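Local coordinates for protein beta-galactosidase (Marinomonas sp. ef1, PDB 6Y2K) that probably hydrolyses terminal beta-D-galactose residues from beta-galactosides, as a cold-active glycoside hydrolase of family GH42 that works as a hexamer, at residues Ala636-Gly641 with Asp649-Lys654; Trp53-Leu58 with Ala125-His130. All coordinates share one frame; numbering follows the deposited sequence.

How the contacts relate
The two contacts lie far apart in one chain, their centres about 42 Å from each other and their nearest atoms about 31 Å, and they follow one another along the sequence. Contact 2 joins two outer helices of the eight-stranded TIM barrel, the fold that in GH42 enzymes carries the active site; Tyr128 reaches in to Leu70 on barrel strand 67-71. Contact 1 pairs the last strands of a small C-terminal antiparallel sheet, which rests on helices 333-343 and 377-395. Backbone bonds hold contact 1, side chains contact 2. No other subunit of the hexamer touches either, so both serve the fold within one chain.

Contact 1: residues Ala636-Gly641 with Asp649-Lys654; sequences AELVIG and DVAIWK
A classic beta bulge interrupts the antiparallel pairing of strands 636-640 and 649-655, the latter lying inside a four-stranded sheet and the former at its edge. Val639 and Ile640 both face Ile652, whose O accepts from Val639 N at 2.8 Å and from Ile640 N at 3.0 Å. The tight part is apolar. Ile640 and Ile652 run side by side, CB to CB at 3.9 Å, their branched chains suited to a strand and covered by Trp339 and Val391. On the opposite face of the sheet Leu638 crosses the Trp653 indole obliquely, its CG 3.8 Å from the centroid of the six-membered ring in a CH-pi contact, while Ala636 O sits at the ring edge. An alanine in place of Trp653 would probably loosen this end of the sheet, since Leu638 and Pro633 would lose the broad surface they pack on. Gly641 has positive phi, and a CB there would clash with Val650 O. Toward solvent the fit slackens: the extended chains of Glu637 and Lys654 lie alongside, but OE1 and NZ stay 4.4 Å apart. Lys654 NZ also bonds Ser395 OG, and one water bridges the gap, donating to Glu637 OE1 and accepting from Lys654 NZ at 2.7 Å.

Contact 2: residues Trp53-Leu58 with Ala125-His130; sequences WLDESL and AERYGH
Tyr128 lays its ring across the gap between two helices on the outside of the TIM barrel, overlapping Leu54 and Leu58, which stand one turn apart on helix 52-63. These two helices follow barrel strands 29-34 and 67-71, and the tyrosine comes from the last turn of helix 111-128. Both leucines approach obliquely from the same side of the ring, Leu58 CD1 lying 3.4 Å from Tyr128 CD1 and Leu54 CD2 3.6 Å from Tyr128 CE2. With CG anti to the backbone N (chi1 -175°), Leu54 extends toward the ring. Leu70 and Val68 of strand 67-71 touch Tyr128 and Leu58 respectively, so the phenol joins the apolar layer between helices and barrel. A tyrosine suits this place because its ring is greasy while its tip is polar: OH donates to Asp55 OD1 at 2.7 Å, from above the carboxylate plane. The same oxygen accepts from Arg127 NE, through its syn lone pair, and so is gripped by two donors. Arg127 holds Asp55 side-on, in a salt bridge whose carboxylate and guanidinium planes are turned 40° apart. Its long chain, extended from CG to NE, carries the charge from the exposed helix surface to the aspartate, and on the way CG covers the Tyr128 ring over its centre, on the face opposite the leucines. The paired donors would favour an ionised Asp55. The straighter arm of the bridge runs from Arg127 NH2 to Asp55 OD2, 2.9 Å long with an N-H...O angle of 168°.

Contact 1: residues Ala636-Gly641 with Asp649-Lys654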
ATOM      1  N   ALA A 636     -32.496  32.326 -14.279  1.00 30.79           N
ATOM      2  CA  ALA A 636     -31.697  33.356 -13.633  1.00 29.76           C
ATOM      3  C   ALA A 636     -30.685  33.919 -14.599  1.00 28.70           C
ATOM      4  O   ALA A 636     -30.339  33.272 -15.587  1.00 27.82           O
ATOM      5  CB  ALA A 636     -30.994  32.780 -12.416  1.00 29.54           C
ATOM      6  N   GLU A 637     -30.208  35.126 -14.320  1.00 28.38           N
ATOM      7  CA  GLU A 637     -29.149  35.707 -15.132  1.00 29.65           C
ATOM      8  C   GLU A 637     -27.940  36.120 -14.298  1.00 27.99           C
ATOM      9  O   GLU A 637     -28.075  36.500 -13.137  1.00 27.41           O
ATOM     10  CB  GLU A 637     -29.678  36.847 -16.018  1.00 31.92           C
ATOM     11  CG  GLU A 637     -29.914  38.186 -15.365  1.00 33.95           C
ATOM     12  CD  GLU A 637     -30.439  39.209 -16.364  1.00 36.11           C
ATOM     13  OE1 GLU A 637     -29.667  40.107 -16.776  1.00 36.10           O
ATOM     14  OE2 GLU A 637     -31.623  39.095 -16.741  1.00 37.82           O
ATOM     15  N   LEU A 638     -26.765  36.005 -14.912  1.00 26.63           N
ATOM     16  CA  LEU A 638     -25.495  36.362 -14.293  1.00 27.14           C
ATOM     17  C   LEU A 638     -25.417  37.845 -14.013  1.00 26.23           C
ATOM     18  O   LEU A 638     -25.708  38.642 -14.898  1.00 25.56           O
ATOM     19  CB  LEU A 638     -24.326  36.047 -15.227  1.00 28.33           C
ATOM     20  CG  LEU A 638     -23.470  34.811 -15.008  1.00 30.30           C
ATOM     21  CD1 LEU A 638     -22.394  34.793 -16.091  1.00 29.96           C
ATOM     22  CD2 LEU A 638     -22.837  34.794 -13.618  1.00 29.77           C
ATOM     23  N   VAL A 639     -24.983  38.200 -12.803  1.00 25.06           N
ATOM     24  CA  VAL A 639     -24.675  39.590 -12.436  1.00 25.01           C
ATOM     25  C   VAL A 639     -23.168  39.781 -12.211  1.00 24.31           C
ATOM     26  O   VAL A 639     -22.566  40.692 -12.774  1.00 23.69           O
ATOM     27  CB  VAL A 639     -25.463  40.025 -11.187  1.00 24.76           C
ATOM     28  CG1 VAL A 639     -25.175  41.485 -10.839  1.00 24.92           C
ATOM     29  CG2 VAL A 639     -26.957  39.802 -11.406  1.00 25.06           C
ATOM     30  N   ILE A 640     -22.573  38.924 -11.384  1.00 23.91           N
ATOM     31  CA  ILE A 640     -21.140  38.961 -11.081  1.00 24.03           C
ATOM     32  C   ILE A 640     -20.520  37.606 -11.436  1.00 23.80           C
ATOM     33  O   ILE A 640     -21.123  36.559 -11.177  1.00 22.27           O
ATOM     34  CB  ILE A 640     -20.895  39.239  -9.572  1.00 24.75           C
ATOM     35  CG1 ILE A 640     -21.550  40.557  -9.122  1.00 25.64           C
ATOM     36  CG2 ILE A 640     -19.408  39.225  -9.233  1.00 24.69           C
ATOM     37  CD1 ILE A 640     -20.904  41.811  -9.662  1.00 26.58           C
ATOM     38  N   GLY A 641     -19.314  37.633 -12.002  1.00 24.24           N
ATOM     39  CA  GLY A 641     -18.539  36.414 -12.270  1.00 25.52           C
ATOM     40  C   GLY A 641     -18.959  35.668 -13.524  1.00 26.45           C
ATOM     41  O   GLY A 641     -19.372  36.284 -14.511  1.00 24.55           O
ATOM     42  N   ASP A 649     -13.437  31.052  -6.441  1.00 20.40           N
ATOM     43  CA  ASP A 649     -14.161  32.082  -7.182  1.00 20.20           C
ATOM     44  C   ASP A 649     -15.612  32.149  -6.714  1.00 19.29           C
ATOM     45  O   ASP A 649     -16.113  31.233  -6.044  1.00 18.52           O
ATOM     46  CB  ASP A 649     -14.078  31.765  -8.687  1.00 21.45           C
ATOM     47  CG  ASP A 649     -14.447  32.939  -9.596  1.00 23.11           C
ATOM     48  OD1 ASP A 649     -14.458  34.110  -9.135  1.00 22.73           O
ATOM     49  OD2 ASP A 649     -14.739  32.659 -10.794  1.00 24.21           O
ATOM     50  N   VAL A 650     -16.265  33.255  -7.074  1.00 18.64           N
ATOM     51  CA  VAL A 650     -17.630  33.575  -6.689  1.00 18.52           C
ATOM     52  C   VAL A 650     -18.400  33.971  -7.948  1.00 18.22           C
ATOM     53  O   VAL A 650     -17.868  34.689  -8.794  1.00 17.99           O
ATOM     54  CB  VAL A 650     -17.660  34.791  -5.726  1.00 18.60           C
ATOM     55  CG1 VAL A 650     -19.082  35.106  -5.277  1.00 18.95           C
ATOM     56  CG2 VAL A 650     -16.750  34.559  -4.520  1.00 18.99           C
ATOM     57  N   ALA A 651     -19.640  33.504  -8.068  1.00 17.89           N
ATOM     58  CA  ALA A 651     -20.573  34.042  -9.059  1.00 18.31           C
ATOM     59  C   ALA A 651     -21.885  34.400  -8.374  1.00 19.03           C
ATOM     60  O   ALA A 651     -22.299  33.730  -7.422  1.00 19.17           O
ATOM     61  CB  ALA A 651     -20.804  33.050 -10.188  1.00 18.39           C
ATOM     62  N   ILE A 652     -22.525  35.461  -8.866  1.00 19.81           N
ATOM     63  CA  ILE A 652     -23.778  35.966  -8.304  1.00 20.53           C
ATOM     64  C   ILE A 652     -24.797  36.122  -9.439  1.00 21.24           C
ATOM     65  O   ILE A 652     -24.508  36.762 -10.454  1.00 20.12           O
ATOM     66  CB  ILE A 652     -23.579  37.313  -7.569  1.00 21.05           C
ATOM     67  CG1 ILE A 652     -22.453  37.168  -6.522  1.00 21.76           C
ATOM     68  CG2 ILE A 652     -24.892  37.767  -6.929  1.00 20.89           C
ATOM     69  CD1 ILE A 652     -22.154  38.413  -5.730  1.00 22.25           C
ATOM     70  N   TRP A 653     -25.970  35.525  -9.241  1.00 22.25           N
ATOM     71  CA  TRP A 653     -27.050  35.487 -10.220  1.00 23.20           C
ATOM     72  C   TRP A 653     -28.304  36.102  -9.599  1.00 24.07           C
ATOM     73  O   TRP A 653     -28.473  36.063  -8.379  1.00 23.99           O
ATOM     74  CB  TRP A 653     -27.378  34.035 -10.606  1.00 23.50           C
ATOM     75  CG  TRP A 653     -26.263  33.243 -11.254  1.00 24.27           C
ATOM     76  CD1 TRP A 653     -25.106  32.792 -10.662  1.00 25.21           C
ATOM     77  CD2 TRP A 653     -26.230  32.769 -12.604  1.00 24.23           C
ATOM     78  NE1 TRP A 653     -24.347  32.091 -11.576  1.00 24.65           N
ATOM     79  CE2 TRP A 653     -25.013  32.066 -12.775  1.00 24.55           C
ATOM     80  CE3 TRP A 653     -27.106  32.885 -13.694  1.00 24.57           C
ATOM     81  CZ2 TRP A 653     -24.656  31.474 -13.990  1.00 24.33           C
ATOM     82  CZ3 TRP A 653     -26.752  32.292 -14.909  1.00 24.72           C
ATOM     83  CH2 TRP A 653     -25.532  31.597 -15.043  1.00 24.71           C
ATOM     84  N   LYS A 654     -29.185  36.641 -10.440  1.00 24.91           N
ATOM     85  CA  LYS A 654     -30.506  37.099 -10.003  1.00 26.92           C
ATOM     86  C   LYS A 654     -31.602  36.284 -10.682  1.00 28.31           C
ATOM     87  O   LYS A 654     -31.507  35.980 -11.871  1.00 27.62           O
ATOM     88  CB  LYS A 654     -30.703  38.600 -10.262  1.00 27.10           C
ATOM     89  CG  LYS A 654     -30.595  39.059 -11.707  1.00 27.43           C
ATOM     90  CD  LYS A 654     -30.781  40.571 -11.793  1.00 28.23           C
ATOM     91  CE  LYS A 654     -30.638  41.081 -13.222  1.00 28.48           C
ATOM     92  NZ  LYS A 654     -30.617  42.573 -13.290  1.00 28.50           N
TER
HETATM   93  O   HOH W   1     -30.261  42.962 -15.923  1.00 45.51           O

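Contact 2: residues Trp53-Leu58 with Ala125-His130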
ATOM      1  N   TRP A  53      -5.068  60.686  22.886  1.00 18.67           N
ATOM      2  CA  TRP A  53      -4.823  59.845  21.698  1.00 18.46           C
ATOM      3  C   TRP A  53      -6.132  59.380  21.052  1.00 18.18           C
ATOM      4  O   TRP A  53      -6.287  59.430  19.830  1.00 19.30           O
ATOM      5  CB  TRP A  53      -3.928  58.629  22.041  1.00 18.56           C
ATOM      6  CG  TRP A  53      -4.592  57.608  22.919  1.00 18.54           C
ATOM      7  CD1 TRP A  53      -4.731  57.654  24.273  1.00 18.65           C
ATOM      8  CD2 TRP A  53      -5.248  56.407  22.490  1.00 18.93           C
ATOM      9  NE1 TRP A  53      -5.430  56.555  24.719  1.00 18.94           N
ATOM     10  CE2 TRP A  53      -5.759  55.772  23.644  1.00 18.78           C
ATOM     11  CE3 TRP A  53      -5.460  55.810  21.242  1.00 19.09           C
ATOM     12  CZ2 TRP A  53      -6.461  54.565  23.587  1.00 19.28           C
ATOM     13  CZ3 TRP A  53      -6.162  54.610  21.185  1.00 19.23           C
ATOM     14  CH2 TRP A  53      -6.650  53.999  22.352  1.00 19.17           C
ATOM     15  N   LEU A  54      -7.076  58.954  21.882  1.00 18.06           N
ATOM     16  CA  LEU A  54      -8.335  58.396  21.411  1.00 18.76           C
ATOM     17  C   LEU A  54      -9.290  59.508  20.980  1.00 19.32           C
ATOM     18  O   LEU A  54      -9.983  59.369  19.971  1.00 19.30           O
ATOM     19  CB  LEU A  54      -8.957  57.524  22.498  1.00 18.82           C
ATOM     20  CG  LEU A  54     -10.239  56.751  22.176  1.00 19.00           C
ATOM     21  CD1 LEU A  54     -10.098  55.932  20.899  1.00 19.67           C
ATOM     22  CD2 LEU A  54     -10.592  55.858  23.358  1.00 19.19           C
ATOM     23  N   ASP A  55      -9.315  60.609  21.735  1.00 19.84           N
ATOM     24  CA  ASP A  55     -10.059  61.821  21.342  1.00 20.16           C
ATOM     25  C   ASP A  55      -9.700  62.242  19.919  1.00 20.30           C
ATOM     26  O   ASP A  55     -10.589  62.509  19.105  1.00 21.52           O
ATOM     27  CB  ASP A  55      -9.755  63.005  22.280  1.00 20.35           C
ATOM     28  CG  ASP A  55     -10.184  62.768  23.725  1.00 20.98           C
ATOM     29  OD1 ASP A  55     -11.136  61.982  23.984  1.00 20.32           O
ATOM     30  OD2 ASP A  55      -9.552  63.394  24.618  1.00 21.22           O
ATOM     31  N   GLU A  56      -8.400  62.287  19.630  1.00 20.62           N
ATOM     32  CA  GLU A  56      -7.904  62.699  18.320  1.00 21.64           C
ATOM     33  C   GLU A  56      -8.156  61.673  17.225  1.00 20.96           C
ATOM     34  O   GLU A  56      -8.521  62.042  16.108  1.00 19.31           O
ATOM     35  CB  GLU A  56      -6.416  63.034  18.383  1.00 23.38           C
ATOM     36  CG  GLU A  56      -6.143  64.286  19.203  1.00 25.39           C
ATOM     37  CD  GLU A  56      -4.670  64.545  19.468  1.00 26.91           C
ATOM     38  OE1 GLU A  56      -3.792  63.776  19.001  1.00 27.40           O
ATOM     39  OE2 GLU A  56      -4.396  65.538  20.169  1.00 29.28           O
ATOM     40  N   SER A  57      -7.946  60.395  17.543  1.00 20.38           N
ATOM     41  CA  SER A  57      -8.165  59.314  16.576  1.00 20.46           C
ATOM     42  C   SER A  57      -9.619  59.245  16.120  1.00 20.52           C
ATOM     43  O   SER A  57      -9.882  59.138  14.925  1.00 21.10           O
ATOM     44  CB  SER A  57      -7.720  57.954  17.149  1.00 19.93           C
ATOM     45  OG  SER A  57      -8.020  56.900  16.250  1.00 19.54           O
ATOM     46  N   LEU A  58     -10.557  59.309  17.060  1.00 20.86           N
ATOM     47  CA  LEU A  58     -11.976  59.264  16.714  1.00 21.41           C
ATOM     48  C   LEU A  58     -12.359  60.447  15.810  1.00 22.73           C
ATOM     49  O   LEU A  58     -13.111  60.266  14.858  1.00 22.81           O
ATOM     50  CB  LEU A  58     -12.859  59.251  17.958  1.00 20.89           C
ATOM     51  CG  LEU A  58     -12.798  58.023  18.875  1.00 20.76           C
ATOM     52  CD1 LEU A  58     -13.643  58.256  20.116  1.00 20.34           C
ATOM     53  CD2 LEU A  58     -13.263  56.772  18.154  1.00 20.96           C
ATOM     54  N   ALA A 125     -17.632  54.998  28.616  1.00 19.82           N
ATOM     55  CA  ALA A 125     -19.001  55.246  28.158  1.00 19.60           C
ATOM     56  C   ALA A 125     -19.472  56.688  28.418  1.00 20.04           C
ATOM     57  O   ALA A 125     -20.224  57.245  27.615  1.00 20.12           O
ATOM     58  CB  ALA A 125     -19.951  54.266  28.812  1.00 19.43           C
ATOM     59  N   GLU A 126     -19.052  57.272  29.543  1.00 19.91           N
ATOM     60  CA  GLU A 126     -19.387  58.661  29.843  0.50 20.06           C
ATOM     61  C   GLU A 126     -18.658  59.604  28.879  1.00 20.01           C
ATOM     62  O   GLU A 126     -19.265  60.534  28.355  1.00 20.86           O
ATOM     63  CB  GLU A 126     -19.141  58.990  31.328  0.50 20.12           C
ATOM     64  CG  GLU A 126     -20.224  58.370  32.210  0.50 20.25           C
ATOM     65  CD  GLU A 126     -19.965  58.462  33.705  0.50 20.50           C
ATOM     66  OE1 GLU A 126     -18.796  58.582  34.131  0.50 20.69           O
ATOM     67  OE2 GLU A 126     -20.952  58.390  34.465  0.50 20.87           O
ATOM     68  N   ARG A 127     -17.381  59.340  28.609  1.00 19.19           N
ATOM     69  CA  ARG A 127     -16.611  60.194  27.702  1.00 18.65           C
ATOM     70  C   ARG A 127     -17.043  60.085  26.229  1.00 19.00           C
ATOM     71  O   ARG A 127     -17.118  61.111  25.530  1.00 18.64           O
ATOM     72  CB  ARG A 127     -15.107  59.909  27.810  1.00 18.27           C
ATOM     73  CG  ARG A 127     -14.239  60.922  27.066  1.00 18.23           C
ATOM     74  CD  ARG A 127     -12.767  60.855  27.453  1.00 18.41           C
ATOM     75  NE  ARG A 127     -12.013  61.998  26.925  1.00 18.49           N
ATOM     76  CZ  ARG A 127     -11.961  63.218  27.479  1.00 18.75           C
ATOM     77  NH1 ARG A 127     -12.614  63.499  28.602  1.00 18.67           N
ATOM     78  NH2 ARG A 127     -11.253  64.181  26.895  1.00 19.43           N
ATOM     79  N   TYR A 128     -17.307  58.862  25.756  1.00 18.01           N
ATOM     80  CA  TYR A 128     -17.478  58.606  24.315  1.00 18.02           C
ATOM     81  C   TYR A 128     -18.839  58.094  23.887  1.00 18.21           C
ATOM     82  O   TYR A 128     -19.077  57.949  22.679  1.00 18.14           O
ATOM     83  CB  TYR A 128     -16.417  57.607  23.831  1.00 18.00           C
ATOM     84  CG  TYR A 128     -15.000  58.078  24.024  1.00 18.10           C
ATOM     85  CD1 TYR A 128     -14.483  59.128  23.274  1.00 18.20           C
ATOM     86  CD2 TYR A 128     -14.180  57.482  24.964  1.00 18.11           C
ATOM     87  CE1 TYR A 128     -13.180  59.556  23.452  1.00 18.02           C
ATOM     88  CE2 TYR A 128     -12.885  57.903  25.152  1.00 18.16           C
ATOM     89  CZ  TYR A 128     -12.388  58.938  24.398  1.00 18.04           C
ATOM     90  OH  TYR A 128     -11.092  59.317  24.611  1.00 17.57           O
ATOM     91  N   GLY A 129     -19.731  57.827  24.841  1.00 18.70           N
ATOM     92  CA  GLY A 129     -21.042  57.252  24.541  1.00 19.93           C
ATOM     93  C   GLY A 129     -21.924  58.064  23.603  1.00 20.74           C
ATOM     94  O   GLY A 129     -22.818  57.497  22.962  1.00 20.72           O
ATOM     95  N   HIS A 130     -21.686  59.378  23.526  1.00 22.12           N
ATOM     96  CA  HIS A 130     -22.412  60.263  22.587  1.00 22.99           C
ATOM     97  C   HIS A 130     -21.524  60.917  21.526  1.00 22.57           C
ATOM     98  O   HIS A 130     -21.945  61.850  20.847  1.00 23.51           O
ATOM     99  CB  HIS A 130     -23.192  61.323  23.374  1.00 24.09           C
ATOM    100  CG  HIS A 130     -24.218  60.738  24.292  1.00 25.62           C
ATOM    101  ND1 HIS A 130     -24.410  61.186  25.579  1.00 28.51           N
ATOM    102  CD2 HIS A 130     -25.093  59.721  24.116  1.00 26.80           C
ATOM    103  CE1 HIS A 130     -25.367  60.479  26.153  1.00 28.83           C
ATOM    104  NE2 HIS A 130     -25.797  59.580  25.287  1.00 28.38           N
TER